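Ricin B-related lectin (Polyporus squamosus, PDB 5MUA) binds galactose through a ricin-type beta-trefoil lectin domain and carries a calcium-binding, papain-like protease domain that accepts the cysteine-protease inhibitor E64. Local coordinates at residues 248-253 and 275-280; 238-243 and 280-285. All coordinates share one frame; numbering follows the deposited sequence.

Contact 1: residues 248-253 and 275-280; sequences HAYNWF and NAWDYK. With E64 (N-[N-[1-hydroxycarboxyethyl-carbonyl]leucylamino-butyl]-guanidine), chain K.
In the papain-like domain, a four-ring aromatic cluster ties strand residues 248-253 to the loop 275-280, with His-248 on Tyr-279, and Tyr-250 against both Trp-277 and Tyr-279. No direct hydrogen bond joins the two segments; rings do the work. His-248 lays chiefly its CB on the phenol of Tyr-279: CB sits over one face in a CH-pi contact, 3.5 Å from the ring centroid. The two rings are nearly parallel, planes at 21°, but slid so far apart that they hardly overlap. Lys-243 makes a cation-pi contact with the same phenol. Tyr-250, with CG in the crowded position between the backbone N and the carbonyl carbon (chi1 43°), starts out toward the loop and sets its ring beside Ala-276, Trp-277 and Tyr-279. Trp-277 turns the edge of its six-membered ring to the face of the Tyr-250 phenol in an offset edge-to-face pair, planes at 77°, its CZ3 lying 3.9 Å from Tyr-250 CB. At the far end of the phenol, Tyr-250 OH comes within 3.5 Å of Tyr-279 CB and donates to a water that in turn donates to Tyr-279 O, bridging strand and loop. The imidazole of His-248 is fixed from two sides, since its NE2 is hydrogen-bonded to Glu-266 OE2, an acidic partner that would tend to stabilise a protonated ring. Its ND1 donates to E64 O2 of the inhibitor's carboxylate, 2.9 Å away and in the imidazole plane.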
ATOM      1  N   HIS B 248       6.570  -4.734 -15.415  1.00 14.87           N
ATOM      2  CA  HIS B 248       6.858  -3.617 -14.489  1.00 14.09           C
ATOM      3  C   HIS B 248       5.583  -3.208 -13.830  1.00 13.57           C
ATOM      4  O   HIS B 248       4.534  -3.293 -14.461  1.00 13.29           O
ATOM      5  CB  HIS B 248       7.433  -2.400 -15.303  1.00 13.56           C
ATOM      6  CG  HIS B 248       8.009  -1.278 -14.487  1.00 14.21           C
ATOM      7  ND1 HIS B 248       9.131  -1.381 -13.691  1.00 14.83           N
ATOM      8  CD2 HIS B 248       7.638   0.005 -14.401  1.00 13.68           C
ATOM      9  CE1 HIS B 248       9.396  -0.230 -13.121  1.00 15.06           C
ATOM     10  NE2 HIS B 248       8.485   0.631 -13.528  1.00 15.05           N
ATOM     11  N   ALA B 249       5.730  -2.744 -12.582  1.00 13.50           N
ATOM     12  CA  ALA B 249       4.667  -2.185 -11.782  1.00 13.83           C
ATOM     13  C   ALA B 249       4.833  -0.706 -11.650  1.00 12.99           C
ATOM     14  O   ALA B 249       5.928  -0.227 -11.440  1.00 13.30           O
ATOM     15  CB  ALA B 249       4.595  -2.806 -10.372  1.00 12.94           C
ATOM     16  N   TYR B 250       3.708   0.019 -11.726  1.00 12.14           N
ATOM     17  CA  TYR B 250       3.753   1.495 -11.759  1.00 12.87           C
ATOM     18  C   TYR B 250       2.380   1.991 -11.383  1.00 11.99           C
ATOM     19  O   TYR B 250       1.430   1.186 -11.125  1.00 11.34           O
ATOM     20  CB  TYR B 250       4.169   2.051 -13.179  1.00 12.70           C
ATOM     21  CG  TYR B 250       3.506   1.331 -14.324  1.00 12.94           C
ATOM     22  CD1 TYR B 250       3.945   0.058 -14.731  1.00 13.12           C
ATOM     23  CD2 TYR B 250       2.414   1.862 -14.982  1.00 13.50           C
ATOM     24  CE1 TYR B 250       3.307  -0.655 -15.742  1.00 13.82           C
ATOM     25  CE2 TYR B 250       1.752   1.160 -16.006  1.00 13.42           C
ATOM     26  CZ  TYR B 250       2.204  -0.085 -16.409  1.00 14.30           C
ATOM     27  OH  TYR B 250       1.563  -0.770 -17.407  1.00 15.42           O
ATOM     28  N   ASN B 251       2.286   3.289 -11.240  1.00 11.75           N
ATOM     29  CA  ASN B 251       1.027   3.898 -10.808  1.00 11.50           C
ATOM     30  C   ASN B 251       0.399   4.719 -11.960  1.00 11.80           C
ATOM     31  O   ASN B 251       1.015   4.964 -12.989  1.00 12.86           O
ATOM     32  CB  ASN B 251       1.270   4.781  -9.591  1.00 11.02           C
ATOM     33  CG  ASN B 251       1.795   3.994  -8.389  1.00 11.34           C
ATOM     34  OD1 ASN B 251       2.965   4.079  -8.025  1.00 13.18           O
ATOM     35  ND2 ASN B 251       0.919   3.238  -7.782  1.00 10.38           N
ATOM     36  N   TRP B 252      -0.842   5.163 -11.748  1.00 12.85           N
ATOM     37  CA  TRP B 252      -1.552   5.867 -12.775  1.00 12.33           C
ATOM     38  C   TRP B 252      -2.661   6.721 -12.188  1.00 13.60           C
ATOM     39  O   TRP B 252      -3.168   6.453 -11.078  1.00 13.58           O
ATOM     40  CB  TRP B 252      -2.118   4.969 -13.814  1.00 12.96           C
ATOM     41  CG  TRP B 252      -3.158   3.961 -13.325  1.00 13.45           C
ATOM     42  CD1 TRP B 252      -2.904   2.694 -12.849  1.00 13.00           C
ATOM     43  CD2 TRP B 252      -4.583   4.107 -13.329  1.00 12.18           C
ATOM     44  NE1 TRP B 252      -4.111   2.065 -12.529  1.00 13.56           N
ATOM     45  CE2 TRP B 252      -5.143   2.904 -12.855  1.00 13.12           C
ATOM     46  CE3 TRP B 252      -5.448   5.159 -13.678  1.00 12.34           C
ATOM     47  CZ2 TRP B 252      -6.497   2.749 -12.659  1.00 13.55           C
ATOM     48  CZ3 TRP B 252      -6.799   4.969 -13.536  1.00 12.71           C
ATOM     49  CH2 TRP B 252      -7.314   3.777 -13.053  1.00 12.57           C
ATOM     50  N   PHE B 253      -3.051   7.698 -12.988  1.00 12.79           N
ATOM     51  CA  PHE B 253      -3.945   8.738 -12.570  1.00 13.63           C
ATOM     52  C   PHE B 253      -4.734   9.227 -13.786  1.00 14.86           C
ATOM     53  O   PHE B 253      -4.420   8.896 -14.970  1.00 13.88           O
ATOM     54  CB  PHE B 253      -3.113   9.937 -12.048  1.00 13.73           C
ATOM     55  CG  PHE B 253      -2.301   9.633 -10.815  1.00 13.24           C
ATOM     56  CD1 PHE B 253      -2.905   9.621  -9.558  1.00 13.79           C
ATOM     57  CD2 PHE B 253      -0.971   9.380 -10.900  1.00 15.30           C
ATOM     58  CE1 PHE B 253      -2.181   9.253  -8.414  1.00 14.20           C
ATOM     59  CE2 PHE B 253      -0.218   9.065  -9.767  1.00 14.03           C
ATOM     60  CZ  PHE B 253      -0.826   9.013  -8.525  1.00 14.12           C
ATOM     61  N   ASN B 275       3.011   7.617 -22.089  1.00 19.14           N
ATOM     62  CA  ASN B 275       2.922   6.300 -22.801  1.00 19.14           C
ATOM     63  C   ASN B 275       3.193   5.030 -21.931  1.00 19.00           C
ATOM     64  O   ASN B 275       3.333   3.914 -22.475  1.00 19.99           O
ATOM     65  CB  ASN B 275       3.950   6.277 -23.945  1.00 23.15           C
ATOM     66  CG  ASN B 275       5.406   6.294 -23.443  1.00 28.00           C
ATOM     67  OD1 ASN B 275       5.718   6.804 -22.356  1.00 33.70           O
ATOM     68  ND2 ASN B 275       6.309   5.694 -24.223  1.00 30.71           N
ATOM     69  N   ALA B 276       3.335   5.223 -20.626  1.00 18.83           N
ATOM     70  CA  ALA B 276       3.573   4.081 -19.656  1.00 18.64           C
ATOM     71  C   ALA B 276       4.918   3.352 -20.021  1.00 18.80           C
ATOM     72  O   ALA B 276       5.085   2.154 -19.799  1.00 18.73           O
ATOM     73  CB  ALA B 276       2.358   3.110 -19.671  1.00 19.03           C
ATOM     74  N   TRP B 277       5.865   4.112 -20.595  1.00 18.92           N
ATOM     75  CA  TRP B 277       7.184   3.550 -20.988  1.00 20.81           C
ATOM     76  C   TRP B 277       7.010   2.306 -21.880  1.00 20.52           C
ATOM     77  O   TRP B 277       7.783   1.345 -21.830  1.00 19.01           O
ATOM     78  CB  TRP B 277       8.042   3.221 -19.755  1.00 22.26           C
ATOM     79  CG  TRP B 277       8.084   4.348 -18.824  1.00 22.35           C
ATOM     80  CD1 TRP B 277       8.912   5.413 -18.880  1.00 22.19           C
ATOM     81  CD2 TRP B 277       7.191   4.568 -17.719  1.00 20.64           C
ATOM     82  NE1 TRP B 277       8.604   6.310 -17.855  1.00 21.65           N
ATOM     83  CE2 TRP B 277       7.537   5.814 -17.150  1.00 20.93           C
ATOM     84  CE3 TRP B 277       6.133   3.831 -17.163  1.00 21.73           C
ATOM     85  CZ2 TRP B 277       6.875   6.339 -16.024  1.00 21.61           C
ATOM     86  CZ3 TRP B 277       5.463   4.366 -16.074  1.00 23.43           C
ATOM     87  CH2 TRP B 277       5.844   5.602 -15.515  1.00 20.30           C
ATOM     88  N   ASP B 278       5.956   2.317 -22.681  1.00 19.33           N
ATOM     89  CA  ASP B 278       5.611   1.214 -23.532  1.00 19.59           C
ATOM     90  C   ASP B 278       5.111  -0.057 -22.878  1.00 18.25           C
ATOM     91  O   ASP B 278       4.821  -1.016 -23.592  1.00 18.38           O
ATOM     92  CB  ASP B 278       6.679   0.910 -24.572  1.00 21.47           C
ATOM     93  CG  ASP B 278       6.966   2.089 -25.451  1.00 24.89           C
ATOM     94  OD1 ASP B 278       6.125   2.991 -25.582  1.00 23.80           O
ATOM     95  OD2 ASP B 278       8.042   2.094 -26.023  1.00 27.26           O
ATOM     96  N   TYR B 279       4.858  -0.030 -21.563  1.00 16.10           N
ATOM     97  CA  TYR B 279       4.207  -1.207 -20.947  1.00 15.88           C
ATOM     98  C   TYR B 279       2.777  -1.235 -21.274  1.00 15.59           C
ATOM     99  O   TYR B 279       2.111  -0.168 -21.371  1.00 16.57           O
ATOM    100  CB  TYR B 279       4.405  -1.253 -19.428  1.00 16.37           C
ATOM    101  CG  TYR B 279       5.873  -1.409 -19.037  1.00 17.28           C
ATOM    102  CD1 TYR B 279       6.522  -2.635 -19.179  1.00 17.05           C
ATOM    103  CD2 TYR B 279       6.586  -0.356 -18.520  1.00 17.66           C
ATOM    104  CE1 TYR B 279       7.855  -2.763 -18.848  1.00 18.86           C
ATOM    105  CE2 TYR B 279       7.923  -0.494 -18.163  1.00 18.71           C
ATOM    106  CZ  TYR B 279       8.542  -1.677 -18.362  1.00 18.73           C
ATOM    107  OH  TYR B 279       9.853  -1.830 -18.005  1.00 22.19           O
ATOM    108  N   LYS B 280       2.253  -2.451 -21.378  1.00 16.48           N
ATOM    109  CA  LYS B 280       0.849  -2.642 -21.590  1.00 17.08           C
ATOM    110  C   LYS B 280       0.323  -3.432 -20.424  1.00 17.20           C
ATOM    111  O   LYS B 280       0.882  -4.495 -20.072  1.00 15.34           O
ATOM    112  CB  LYS B 280       0.535  -3.299 -22.941  1.00 18.27           C
ATOM    113  CG  LYS B 280       1.018  -2.517 -24.160  1.00 18.89           C
ATOM    114  CD  LYS B 280       0.168  -1.242 -24.385  1.00 20.98           C
ATOM    115  CE  LYS B 280       0.818  -0.242 -25.332  1.00 24.83           C
ATOM    116  NZ  LYS B 280       1.043  -0.838 -26.665  1.00 27.10           N
TER
HETATM  117  C1  E64 K 302      10.920  -3.808 -11.516  1.00 14.15           C
HETATM  118  O1  E64 K 302      11.542  -3.695 -10.463  1.00 15.07           O
HETATM  119  O2  E64 K 302      11.130  -3.091 -12.547  1.00 15.09           O
HETATM  120  C2  E64 K 302       9.781  -4.745 -11.565  1.00 14.41           C
HETATM  121  C3  E64 K 302      10.174  -6.069 -10.908  1.00 14.65           C
HETATM  122  O3  E64 K 302      11.069  -6.529 -11.908  1.00 15.52           O
HETATM  123  C4  E64 K 302       9.034  -7.010 -10.768  1.00 14.06           C
HETATM  124  O4  E64 K 302       8.465  -7.144  -9.733  1.00 16.03           O
HETATM  125  N1  E64 K 302       8.608  -7.607 -11.833  1.00 14.33           N
HETATM  126  C6  E64 K 302       7.504  -8.553 -11.884  1.00 15.23           C
HETATM  127  C7  E64 K 302       6.171  -8.128 -12.468  1.00 14.75           C
HETATM  128  C8  E64 K 302       5.623  -6.823 -11.909  1.00 14.67           C
HETATM  129  C9  E64 K 302       5.093  -7.042 -10.490  1.00 14.63           C
HETATM  130  C10 E64 K 302       4.549  -6.380 -12.807  1.00 15.27           C
HETATM  131  C11 E64 K 302       7.876  -9.986 -12.198  1.00 21.39           C
HETATM  132  O5  E64 K 302       7.971 -10.262 -13.383  1.00 23.94           O
HETATM  133  N2  E64 K 302       8.086 -10.878 -11.261  1.00 26.44           N
HETATM  134  C12 E64 K 302       8.240 -12.326 -11.509  1.00 26.90           C
HETATM  135  C13 E64 K 302       7.120 -13.089 -10.814  1.00 25.64           C
HETATM  136  C14 E64 K 302       7.248 -14.634 -10.850  1.00 24.69           C
HETATM  137  C15 E64 K 302       6.014 -15.254 -11.501  1.00 22.55           C
HETATM  138  N3  E64 K 302       5.969 -16.680 -11.159  1.00 23.53           N
HETATM  139  C16 E64 K 302       4.975 -17.511 -11.419  1.00 24.11           C
HETATM  140  N4  E64 K 302       3.941 -17.131 -12.195  1.00 22.51           N
HETATM  141  N5  E64 K 302       4.990 -18.753 -10.832  1.00 24.41           N
HETATM  142  O   HOH W   1       0.310   0.530 -19.354  1.00 15.09           O

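Contact 2: residues 238-243 and 280-285; sequences LMFGSK and KAYFGL. With E64 (N-[N-[1-hydroxycarboxyethyl-carbonyl]leucylamino-butyl]-guanidine), chain K.
Strand 238-243 runs antiparallel to residues 283-285, axes 4.7 Å apart at closest approach, and the ladder continues to Ser-242 and Lys-280 past a classic beta bulge in which Tyr-282 and Phe-283 both face Phe-240. At the bulge one carbonyl serves two donors: Phe-240 O takes the N-H of Tyr-282 at 2.8 Å and, at 3.3 Å, that of Phe-283, both in the carbonyl plane. Phe-240, Tyr-282 and Phe-283 then pack round each other. Phe-283, its CG anti to the backbone N (chi1 158°), lies beside Phe-240 and turns its edge to that ring's face, CD2 standing 3.6 Å from Phe-240 CG with the planes at 77°. The opposite face of Phe-240 takes the leucyl branch of E64, whose C9 sits over the ring centre and whose C10 is 3.6 Å from Phe-240 CG. Tyr-282, its CG in the crowded position (chi1 58°), offers a ring face to Phe-240 CB, which makes a CH-pi contact 4.0 Å from the centroid; Tyr-282 OH reaches to 3.5 Å from E64 C10. On the other face, Met-239 SD packs on Ala-281 CB at 3.6 Å. Phe-283 also stacks on Tyr-173 of the second subunit. Phe-240 is thus sandwiched between its strand partner and the inhibitor, so this side of the pocket grips the leucyl group by apolar contact, with Tyr-282, bonded through its N-H to Phe-240 O, alongside it.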
ATOM      1  N   LEU B 238      -2.896   1.462  -9.369  1.00 11.23           N
ATOM      2  CA  LEU B 238      -1.803   0.466  -9.463  1.00 13.06           C
ATOM      3  C   LEU B 238      -1.973  -0.278 -10.782  1.00 12.89           C
ATOM      4  O   LEU B 238      -3.120  -0.644 -11.137  1.00 12.76           O
ATOM      5  CB  LEU B 238      -1.843  -0.510  -8.300  1.00 12.61           C
ATOM      6  CG  LEU B 238      -0.840  -1.674  -8.303  1.00 13.51           C
ATOM      7  CD1 LEU B 238       0.578  -1.117  -8.274  1.00 13.52           C
ATOM      8  CD2 LEU B 238      -1.040  -2.479  -7.056  1.00 15.12           C
ATOM      9  N   MET B 239      -0.866  -0.461 -11.530  1.00 11.17           N
ATOM     10  CA  MET B 239      -0.900  -1.260 -12.739  1.00 12.82           C
ATOM     11  C   MET B 239       0.326  -2.211 -12.731  1.00 12.84           C
ATOM     12  O   MET B 239       1.356  -1.862 -12.250  1.00 11.56           O
ATOM     13  CB  MET B 239      -0.820  -0.361 -14.008  1.00 14.65           C
ATOM     14  CG  MET B 239      -2.110  -0.295 -14.731  1.00 16.67           C
ATOM     15  SD  MET B 239      -1.843   0.879 -16.060  1.00 16.34           S
ATOM     16  CE  MET B 239      -3.594   1.145 -16.281  1.00 18.73           C
ATOM     17  N   PHE B 240       0.119  -3.433 -13.179  1.00 13.43           N
ATOM     18  CA  PHE B 240       1.181  -4.340 -13.598  1.00 14.23           C
ATOM     19  C   PHE B 240       1.030  -4.460 -15.110  1.00 14.19           C
ATOM     20  O   PHE B 240      -0.073  -4.742 -15.651  1.00 13.93           O
ATOM     21  CB  PHE B 240       0.979  -5.745 -13.004  1.00 14.35           C
ATOM     22  CG  PHE B 240       1.238  -5.877 -11.541  1.00 14.80           C
ATOM     23  CD1 PHE B 240       1.586  -4.817 -10.707  1.00 14.70           C
ATOM     24  CD2 PHE B 240       1.212  -7.170 -10.998  1.00 16.31           C
ATOM     25  CE1 PHE B 240       1.836  -5.011  -9.370  1.00 14.74           C
ATOM     26  CE2 PHE B 240       1.482  -7.373  -9.640  1.00 16.60           C
ATOM     27  CZ  PHE B 240       1.780  -6.284  -8.835  1.00 16.23           C
ATOM     28  N   GLY B 241       2.132  -4.256 -15.805  1.00 13.70           N
ATOM     29  CA  GLY B 241       2.133  -4.407 -17.247  1.00 15.02           C
ATOM     30  C   GLY B 241       3.429  -5.004 -17.757  1.00 17.15           C
ATOM     31  O   GLY B 241       4.367  -5.233 -16.988  1.00 13.98           O
ATOM     32  N   SER B 242       3.443  -5.253 -19.056  1.00 16.50           N
ATOM     33  CA  SER B 242       4.587  -5.865 -19.668  1.00 19.71           C
ATOM     34  C   SER B 242       4.798  -5.413 -21.058  1.00 18.73           C
ATOM     35  O   SER B 242       3.891  -4.923 -21.750  1.00 19.07           O
ATOM     36  CB  SER B 242       4.446  -7.375 -19.650  1.00 18.48           C
ATOM     37  OG  SER B 242       3.290  -7.800 -20.331  1.00 19.11           O
ATOM     38  N   LYS B 243       6.006  -5.676 -21.514  1.00 19.90           N
ATOM     39  CA  LYS B 243       6.218  -5.665 -22.964  1.00 20.93           C
ATOM     40  C   LYS B 243       7.165  -6.789 -23.298  1.00 22.35           C
ATOM     41  O   LYS B 243       7.572  -7.523 -22.412  1.00 20.51           O
ATOM     42  CB  LYS B 243       6.750  -4.315 -23.358  1.00 23.23           C
ATOM     43  CG  LYS B 243       7.763  -3.789 -22.423  1.00 23.85           C
ATOM     44  CD  LYS B 243       8.197  -2.445 -22.840  1.00 27.11           C
ATOM     45  CE  LYS B 243       9.298  -1.945 -21.923  1.00 30.13           C
ATOM     46  NZ  LYS B 243       9.739  -0.596 -22.349  1.00 32.17           N
ATOM     47  N   LYS B 280       2.253  -2.451 -21.378  1.00 16.48           N
ATOM     48  CA  LYS B 280       0.849  -2.642 -21.590  1.00 17.08           C
ATOM     49  C   LYS B 280       0.323  -3.432 -20.424  1.00 17.20           C
ATOM     50  O   LYS B 280       0.882  -4.495 -20.072  1.00 15.34           O
ATOM     51  CB  LYS B 280       0.535  -3.299 -22.941  1.00 18.27           C
ATOM     52  CG  LYS B 280       1.018  -2.517 -24.160  1.00 18.89           C
ATOM     53  CD  LYS B 280       0.168  -1.242 -24.385  1.00 20.98           C
ATOM     54  CE  LYS B 280       0.818  -0.242 -25.332  1.00 24.83           C
ATOM     55  NZ  LYS B 280       1.043  -0.838 -26.665  1.00 27.10           N
ATOM     56  N   ALA B 281      -0.714  -2.890 -19.802  1.00 15.60           N
ATOM     57  CA  ALA B 281      -1.245  -3.414 -18.547  1.00 15.42           C
ATOM     58  C   ALA B 281      -2.065  -4.688 -18.646  1.00 15.00           C
ATOM     59  O   ALA B 281      -2.884  -4.861 -19.555  1.00 17.14           O
ATOM     60  CB  ALA B 281      -1.992  -2.321 -17.782  1.00 15.71           C
ATOM     61  N   TYR B 282      -1.799  -5.616 -17.728  1.00 13.45           N
ATOM     62  CA  TYR B 282      -2.659  -6.765 -17.549  1.00 13.42           C
ATOM     63  C   TYR B 282      -3.497  -6.709 -16.308  1.00 12.64           C
ATOM     64  O   TYR B 282      -4.514  -7.432 -16.194  1.00 13.71           O
ATOM     65  CB  TYR B 282      -1.908  -8.082 -17.664  1.00 14.11           C
ATOM     66  CG  TYR B 282      -0.766  -8.260 -16.706  1.00 13.93           C
ATOM     67  CD1 TYR B 282      -0.972  -8.811 -15.410  1.00 13.99           C
ATOM     68  CD2 TYR B 282       0.546  -7.984 -17.094  1.00 14.20           C
ATOM     69  CE1 TYR B 282       0.068  -8.965 -14.532  1.00 14.06           C
ATOM     70  CE2 TYR B 282       1.597  -8.166 -16.192  1.00 14.86           C
ATOM     71  CZ  TYR B 282       1.350  -8.703 -14.920  1.00 13.77           C
ATOM     72  OH  TYR B 282       2.383  -8.882 -14.028  1.00 14.84           O
ATOM     73  N   PHE B 283      -3.125  -5.843 -15.369  1.00 12.81           N
ATOM     74  CA  PHE B 283      -3.791  -5.723 -14.097  1.00 13.85           C
ATOM     75  C   PHE B 283      -3.850  -4.243 -13.691  1.00 13.86           C
ATOM     76  O   PHE B 283      -2.871  -3.521 -13.787  1.00 12.84           O
ATOM     77  CB  PHE B 283      -3.096  -6.579 -13.037  1.00 15.77           C
ATOM     78  CG  PHE B 283      -3.350  -6.148 -11.651  1.00 16.38           C
ATOM     79  CD1 PHE B 283      -4.607  -6.236 -11.114  1.00 19.02           C
ATOM     80  CD2 PHE B 283      -2.326  -5.642 -10.866  1.00 18.86           C
ATOM     81  CE1 PHE B 283      -4.854  -5.806  -9.817  1.00 20.53           C
ATOM     82  CE2 PHE B 283      -2.573  -5.232  -9.557  1.00 19.38           C
ATOM     83  CZ  PHE B 283      -3.860  -5.274  -9.053  1.00 18.54           C
ATOM     84  N   GLY B 284      -5.016  -3.800 -13.278  1.00 13.55           N
ATOM     85  CA  GLY B 284      -5.160  -2.521 -12.618  1.00 13.32           C
ATOM     86  C   GLY B 284      -6.023  -2.522 -11.370  1.00 13.25           C
ATOM     87  O   GLY B 284      -6.980  -3.259 -11.278  1.00 15.26           O
ATOM     88  N   LEU B 285      -5.671  -1.705 -10.406  1.00 14.66           N
ATOM     89  CA  LEU B 285      -6.429  -1.563  -9.161  1.00 14.04           C
ATOM     90  C   LEU B 285      -6.582  -0.080  -8.886  1.00 15.68           C
ATOM     91  O   LEU B 285      -5.610   0.641  -9.001  1.00 14.39           O
ATOM     92  CB  LEU B 285      -5.696  -2.244  -7.988  1.00 15.85           C
ATOM     93  CG  LEU B 285      -6.241  -2.038  -6.584  1.00 16.56           C
ATOM     94  CD1 LEU B 285      -7.586  -2.717  -6.513  1.00 18.60           C
ATOM     95  CD2 LEU B 285      -5.355  -2.615  -5.470  1.00 17.62           C
TER
HETATM   96  C1  E64 K 302      10.920  -3.808 -11.516  1.00 14.15           C
HETATM   97  O1  E64 K 302      11.542  -3.695 -10.463  1.00 15.07           O
HETATM   98  O2  E64 K 302      11.130  -3.091 -12.547  1.00 15.09           O
HETATM   99  C2  E64 K 302       9.781  -4.745 -11.565  1.00 14.41           C
HETATM  100  C3  E64 K 302      10.174  -6.069 -10.908  1.00 14.65           C
HETATM  101  O3  E64 K 302      11.069  -6.529 -11.908  1.00 15.52           O
HETATM  102  C4  E64 K 302       9.034  -7.010 -10.768  1.00 14.06           C
HETATM  103  O4  E64 K 302       8.465  -7.144  -9.733  1.00 16.03           O
HETATM  104  N1  E64 K 302       8.608  -7.607 -11.833  1.00 14.33           N
HETATM  105  C6  E64 K 302       7.504  -8.553 -11.884  1.00 15.23           C
HETATM  106  C7  E64 K 302       6.171  -8.128 -12.468  1.00 14.75           C
HETATM  107  C8  E64 K 302       5.623  -6.823 -11.909  1.00 14.67           C
HETATM  108  C9  E64 K 302       5.093  -7.042 -10.490  1.00 14.63           C
HETATM  109  C10 E64 K 302       4.549  -6.380 -12.807  1.00 15.27           C
HETATM  110  C11 E64 K 302       7.876  -9.986 -12.198  1.00 21.39           C
HETATM  111  O5  E64 K 302       7.971 -10.262 -13.383  1.00 23.94           O
HETATM  112  N2  E64 K 302       8.086 -10.878 -11.261  1.00 26.44           N
HETATM  113  C12 E64 K 302       8.240 -12.326 -11.509  1.00 26.90           C
HETATM  114  C13 E64 K 302       7.120 -13.089 -10.814  1.00 25.64           C
HETATM  115  C14 E64 K 302       7.248 -14.634 -10.850  1.00 24.69           C
HETATM  116  C15 E64 K 302       6.014 -15.254 -11.501  1.00 22.55           C
HETATM  117  N3  E64 K 302       5.969 -16.680 -11.159  1.00 23.53           N
HETATM  118  C16 E64 K 302       4.975 -17.511 -11.419  1.00 24.11           C
HETATM  119  N4  E64 K 302       3.941 -17.131 -12.195  1.00 22.51           N
HETATM  120  N5  E64 K 302       4.990 -18.753 -10.832  1.00 24.41           N

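Overall arrangement
Contacts 1 and 2 lie about 7 Å apart, centre to centre, on the same side of the chain's centre. Along the chain the segments come in the order 238-243, 248-253, 275-280 and 280-285, so contact 1 is nested within the loop that contact 2 closes. Strands 233-243 and 246-255 pair antiparallel, and strand 280-285 borders the first of them. The contacts share Lys-280, where the loop of contact 1 passes into the last strand. His-248 N and Gly-241 O, 2.8 Å apart, probably join them by a hydrogen bond, and Lys-243 NZ probably bonds Trp-277 O. Both reach E64, contact 1 at its carboxylate and contact 2 at its leucyl branch, building neighbouring parts of one inhibitor pocket.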